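PDB 4AB5: transcriptional regulator, LYSR family from Neisseria meningitidis, which probably regulates transcription of methionine biosynthesis genes as a MetR-like LysR-family factor, the chain being its regulatory domain, without the DNA-binding part. Local coordinates for residues L156-W159 / T160-Y164; L198-F201 / C202-R206. All coordinates share one frame; numbering follows the deposited sequence.

Contact 1 (L156-W159 / T160-Y164); sequences LPYW and TVMPY
With W159 CG held between its own backbone N and carbonyl carbon (chi1 60°), the indole folds back over the first turn of helix 158-166, while T160 turns OG1 away from its carbonyl carbon and beside its N (chi1 -37°). The hydroxyl therefore lies over one indole face, T160 OG1 being 3.5 Å from W159 CZ3. P157 CB lies over the same face, both atoms offset toward the rim, and P157 CG is 3.3 Å from T160 OG1. P157 is the N-cap residue where strand 154-157 runs straight into the helix, a strand-to-helix junction of the LysR substrate-binding domain, which has the periplasmic-binding-protein fold. P157 O takes two N-H groups, V161 N at 3.2 Å with an angle of 161° and, weakly, T160 N. One residue on, M162 N reaches Y158 O at 3.0 Å. Before the helix, L156 CB meets one branch of V161, CG2, at 3.6 Å, and I85 of strand 72-86 touches both residues. On the partly exposed side, the phenol of Y158 meets selenomethionine M162 obliquely, Y158 CZ to M162 CG, 4.1 Å. Around the indole, Y80 comes edge-to-face and W22 supplies another ring.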
loop_
_atom_site.group_PDB
_atom_site.type_symbol
_atom_site.label_atom_id
_atom_site.label_comp_id
_atom_site.label_asym_id
_atom_site.label_seq_id
_atom_site.Cartn_x
_atom_site.Cartn_y
_atom_site.Cartn_z
ATOM N N LEU B 156 6.772 4.355 -13.140
ATOM C CA LEU B 156 6.852 4.717 -11.728
ATOM C C LEU B 156 7.938 5.758 -11.479
ATOM O O LEU B 156 8.867 5.832 -12.284
ATOM C CB LEU B 156 7.107 3.462 -10.861
ATOM C CG LEU B 156 5.945 2.483 -10.671
ATOM C CD1 LEU B 156 6.438 1.192 -10.058
ATOM C CD2 LEU B 156 4.831 3.087 -9.821
ATOM N N PRO B 157 7.860 6.566 -10.389
ATOM C CA PRO B 157 8.942 7.533 -10.122
ATOM C C PRO B 157 10.272 6.797 -9.963
ATOM O O PRO B 157 10.289 5.676 -9.454
ATOM C CB PRO B 157 8.530 8.170 -8.786
ATOM C CG PRO B 157 7.070 7.930 -8.667
ATOM C CD PRO B 157 6.820 6.623 -9.337
ATOM N N TYR B 158 11.374 7.408 -10.416
ATOM C CA TYR B 158 12.698 6.808 -10.300
ATOM C C TYR B 158 13.024 6.451 -8.833
ATOM O O TYR B 158 13.536 5.359 -8.576
ATOM C CB TYR B 158 13.780 7.722 -10.925
ATOM C CG TYR B 158 15.189 7.211 -10.712
ATOM C CD1 TYR B 158 15.685 6.139 -11.453
ATOM C CD2 TYR B 158 16.004 7.752 -9.721
ATOM C CE1 TYR B 158 16.961 5.627 -11.223
ATOM C CE2 TYR B 158 17.281 7.249 -9.483
ATOM C CZ TYR B 158 17.760 6.193 -10.246
ATOM O OH TYR B 158 19.014 5.678 -10.021
ATOM N N TRP B 159 12.720 7.363 -7.881
ATOM C CA TRP B 159 12.984 7.126 -6.461
ATOM C C TRP B 159 12.297 5.865 -5.886
ATOM O O TRP B 159 12.896 5.188 -5.052
ATOM C CB TRP B 159 12.731 8.381 -5.601
ATOM C CG TRP B 159 11.331 8.908 -5.666
ATOM C CD1 TRP B 159 10.876 9.917 -6.459
ATOM C CD2 TRP B 159 10.208 8.464 -4.890
ATOM N NE1 TRP B 159 9.536 10.129 -6.231
ATOM C CE2 TRP B 159 9.095 9.235 -5.289
ATOM C CE3 TRP B 159 10.028 7.477 -3.900
ATOM C CZ2 TRP B 159 7.824 9.062 -4.727
ATOM C CZ3 TRP B 159 8.768 7.299 -3.355
ATOM C CH2 TRP B 159 7.684 8.088 -3.765
ATOM N N THR B 160 11.065 5.551 -6.348
ATOM C CA THR B 160 10.286 4.371 -5.926
ATOM C C THR B 160 10.930 3.076 -6.470
ATOM O O THR B 160 10.994 2.070 -5.762
ATOM C CB THR B 160 8.835 4.452 -6.476
ATOM O OG1 THR B 160 8.353 5.790 -6.453
ATOM C CG2 THR B 160 7.876 3.545 -5.727
ATOM N N VAL B 161 11.339 3.115 -7.751
ATOM C CA VAL B 161 11.925 2.032 -8.529
ATOM C C VAL B 161 13.313 1.610 -8.015
ATOM O O VAL B 161 13.616 0.412 -8.004
ATOM C CB VAL B 161 11.913 2.439 -10.037
ATOM C CG1 VAL B 161 12.843 1.582 -10.892
ATOM C CG2 VAL B 161 10.498 2.405 -10.591
HETATM N N MSE B 162 14.149 2.591 -7.617
HETATM C CA MSE B 162 15.526 2.402 -7.143
HETATM C C MSE B 162 15.821 1.198 -6.201
HETATM O O MSE B 162 16.707 0.428 -6.572
HETATM C CB MSE B 162 16.164 3.720 -6.687
HETATM C CG MSE B 162 17.670 3.773 -6.892
HETATM SE SE MSE B 162 18.592 4.518 -5.318
HETATM C CE MSE B 162 17.967 3.231 -3.891
ATOM N N PRO B 163 15.106 0.937 -5.061
ATOM C CA PRO B 163 15.433 -0.269 -4.257
ATOM C C PRO B 163 15.256 -1.610 -4.983
ATOM O O PRO B 163 15.949 -2.573 -4.667
ATOM C CB PRO B 163 14.464 -0.189 -3.069
ATOM C CG PRO B 163 14.022 1.217 -3.015
ATOM C CD PRO B 163 14.028 1.724 -4.420
ATOM N N TYR B 164 14.337 -1.669 -5.953
ATOM C CA TYR B 164 14.028 -2.882 -6.715
ATOM C C TYR B 164 15.006 -3.211 -7.846
ATOM O O TYR B 164 15.072 -4.364 -8.275
ATOM C CB TYR B 164 12.562 -2.864 -7.177
ATOM C CG TYR B 164 11.614 -2.576 -6.032
ATOM C CD1 TYR B 164 11.313 -3.555 -5.087
ATOM C CD2 TYR B 164 11.057 -1.316 -5.862
ATOM C CE1 TYR B 164 10.441 -3.298 -4.035
ATOM C CE2 TYR B 164 10.186 -1.045 -4.811
ATOM C CZ TYR B 164 9.884 -2.041 -3.898
ATOM O OH TYR B 164 9.040 -1.786 -2.848
#

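Contact 2 (L198-F201 / C202-R206); sequences LNNF and CQIIR
F201 and I205, one turn apart on helix 196-212 of the LysR substrate-binding domain, make the apolar part of an i to i+4 contact on the helix's buried side. I205 CD1 lies 3.6 Å from F201 CE2, while I205 CG1 sits over one face of the ring, offset toward its rim. The phenyl group owes its place to chi1 of -172°, which sets CG opposite the backbone N and beside the carbonyl carbon. F30 meets this ring edge-to-face, and L23 of helix 20-33 touches both F201 and I205, so the pair joins the two helices.

Three backbone bonds run i to i+4. I205 N donates to F201 O at 3.1 Å with an angle of 161°, and I204 N to N200 O at 3.0 Å; Q203 N likewise reaches N199 O. C202 N is shared between L198 O (i to i+4) and N199 O (i to i+3), both bonds weak.

Among the polar side chains, the first torsion of Q203 sets CG between the backbone N and the carbonyl carbon and so directs an otherwise extended chain at N200, the two amide planes standing 65° apart. Q203 CG comes within 3.3 Å of N200 O. R206 lies beside the contact and ties 202-206 to strand 72-86 through P76 O and, weakly, Q75 OE1; C202 O sits 3.7 Å above the centre of the R206 guanidinium plane.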
loop_
_atom_site.group_PDB
_atom_site.type_symbol
_atom_site.label_atom_id
_atom_site.label_comp_id
_atom_site.label_asym_id
_atom_site.label_seq_id
_atom_site.Cartn_x
_atom_site.Cartn_y
_atom_site.Cartn_z
ATOM N N LEU B 198 0.834 25.151 8.072
ATOM C CA LEU B 198 0.579 24.745 6.690
ATOM C C LEU B 198 1.850 24.932 5.887
ATOM O O LEU B 198 2.282 24.007 5.209
ATOM C CB LEU B 198 -0.569 25.559 6.059
ATOM C CG LEU B 198 -1.981 25.312 6.593
ATOM C CD1 LEU B 198 -2.973 26.178 5.870
ATOM C CD2 LEU B 198 -2.393 23.847 6.440
ATOM N N ASN B 199 2.483 26.102 6.033
ATOM C CA ASN B 199 3.740 26.450 5.394
ATOM C C ASN B 199 4.868 25.560 5.892
ATOM O O ASN B 199 5.680 25.111 5.084
ATOM C CB ASN B 199 4.060 27.929 5.613
ATOM C CG ASN B 199 4.359 28.671 4.354
ATOM O OD1 ASN B 199 5.485 29.121 4.133
ATOM N ND2 ASN B 199 3.422 28.692 3.418
ATOM N N ASN B 200 4.890 25.272 7.218
ATOM C CA ASN B 200 5.904 24.421 7.819
ATOM C C ASN B 200 5.747 22.954 7.398
ATOM O O ASN B 200 6.753 22.254 7.278
ATOM C CB ASN B 200 5.976 24.621 9.329
ATOM C CG ASN B 200 7.083 23.858 9.986
ATOM O OD1 ASN B 200 8.279 24.036 9.718
ATOM N ND2 ASN B 200 6.684 22.927 10.806
ATOM N N PHE B 201 4.504 22.497 7.123
ATOM C CA PHE B 201 4.289 21.127 6.646
ATOM C C PHE B 201 4.910 20.941 5.255
ATOM O O PHE B 201 5.479 19.889 4.974
ATOM C CB PHE B 201 2.800 20.739 6.632
ATOM C CG PHE B 201 2.558 19.281 6.320
ATOM C CD1 PHE B 201 3.055 18.284 7.150
ATOM C CD2 PHE B 201 1.819 18.906 5.202
ATOM C CE1 PHE B 201 2.826 16.934 6.860
ATOM C CE2 PHE B 201 1.584 17.553 4.913
ATOM C CZ PHE B 201 2.100 16.575 5.736
ATOM N N CYS B 202 4.836 21.985 4.411
ATOM C CA CYS B 202 5.408 21.979 3.064
ATOM C C CYS B 202 6.922 22.003 3.094
ATOM O O CYS B 202 7.552 21.307 2.290
ATOM C CB CYS B 202 4.848 23.114 2.228
ATOM S SG CYS B 202 3.050 23.084 2.080
ATOM N N GLN B 203 7.513 22.762 4.040
ATOM C CA GLN B 203 8.970 22.781 4.176
ATOM C C GLN B 203 9.521 21.464 4.730
ATOM O O GLN B 203 10.625 21.084 4.356
ATOM C CB GLN B 203 9.528 24.047 4.851
ATOM C CG GLN B 203 9.203 24.240 6.320
ATOM C CD GLN B 203 9.683 25.580 6.831
ATOM O OE1 GLN B 203 10.882 25.889 6.817
ATOM N NE2 GLN B 203 8.758 26.404 7.308
ATOM N N ILE B 204 8.707 20.726 5.535
ATOM C CA ILE B 204 9.033 19.397 6.067
ATOM C C ILE B 204 9.049 18.405 4.904
ATOM O O ILE B 204 10.021 17.664 4.770
ATOM C CB ILE B 204 8.077 18.980 7.232
ATOM C CG1 ILE B 204 8.419 19.743 8.543
ATOM C CG2 ILE B 204 8.076 17.455 7.480
ATOM C CD1 ILE B 204 7.276 19.741 9.650
ATOM N N ILE B 205 8.002 18.425 4.036
ATOM C CA ILE B 205 7.889 17.563 2.843
ATOM C C ILE B 205 9.130 17.755 1.940
ATOM O O ILE B 205 9.710 16.763 1.486
ATOM C CB ILE B 205 6.563 17.843 2.066
ATOM C CG1 ILE B 205 5.307 17.320 2.815
ATOM C CG2 ILE B 205 6.617 17.311 0.629
ATOM C CD1 ILE B 205 3.914 17.901 2.232
ATOM N N ARG B 206 9.536 19.030 1.702
ATOM C CA ARG B 206 10.684 19.382 0.861
ATOM C C ARG B 206 12.025 18.945 1.446
ATOM O O ARG B 206 12.796 18.294 0.740
ATOM C CB ARG B 206 10.691 20.874 0.496
ATOM C CG ARG B 206 9.654 21.258 -0.550
ATOM C CD ARG B 206 9.849 22.684 -1.061
ATOM N NE ARG B 206 9.671 23.682 -0.008
ATOM C CZ ARG B 206 8.522 24.284 0.283
ATOM N NH1 ARG B 206 7.430 24.029 -0.431
ATOM N NH2 ARG B 206 8.458 25.156 1.284
#

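Contact 1 precedes contact 2 along the chain, and strand 171-189 comes between their two helices in sequence. Their centres are 23 Å apart and their nearest atoms about 10 Å, so the two do not touch. They sit in the two lobes of the periplasmic-binding-protein fold, with the long strands 72-86 and 171-189 common to both. Strand 72-86 pairs with both 154-157 and 171-189, and its side chains touch L156 and V161 of contact 1 as well as C202 and I205 of contact 2. W22 of helix 20-33 is a second common neighbour, meeting W159 and I205. Both contacts thus belong to the regulatory domain of a single chain rather than to an interface between subunits.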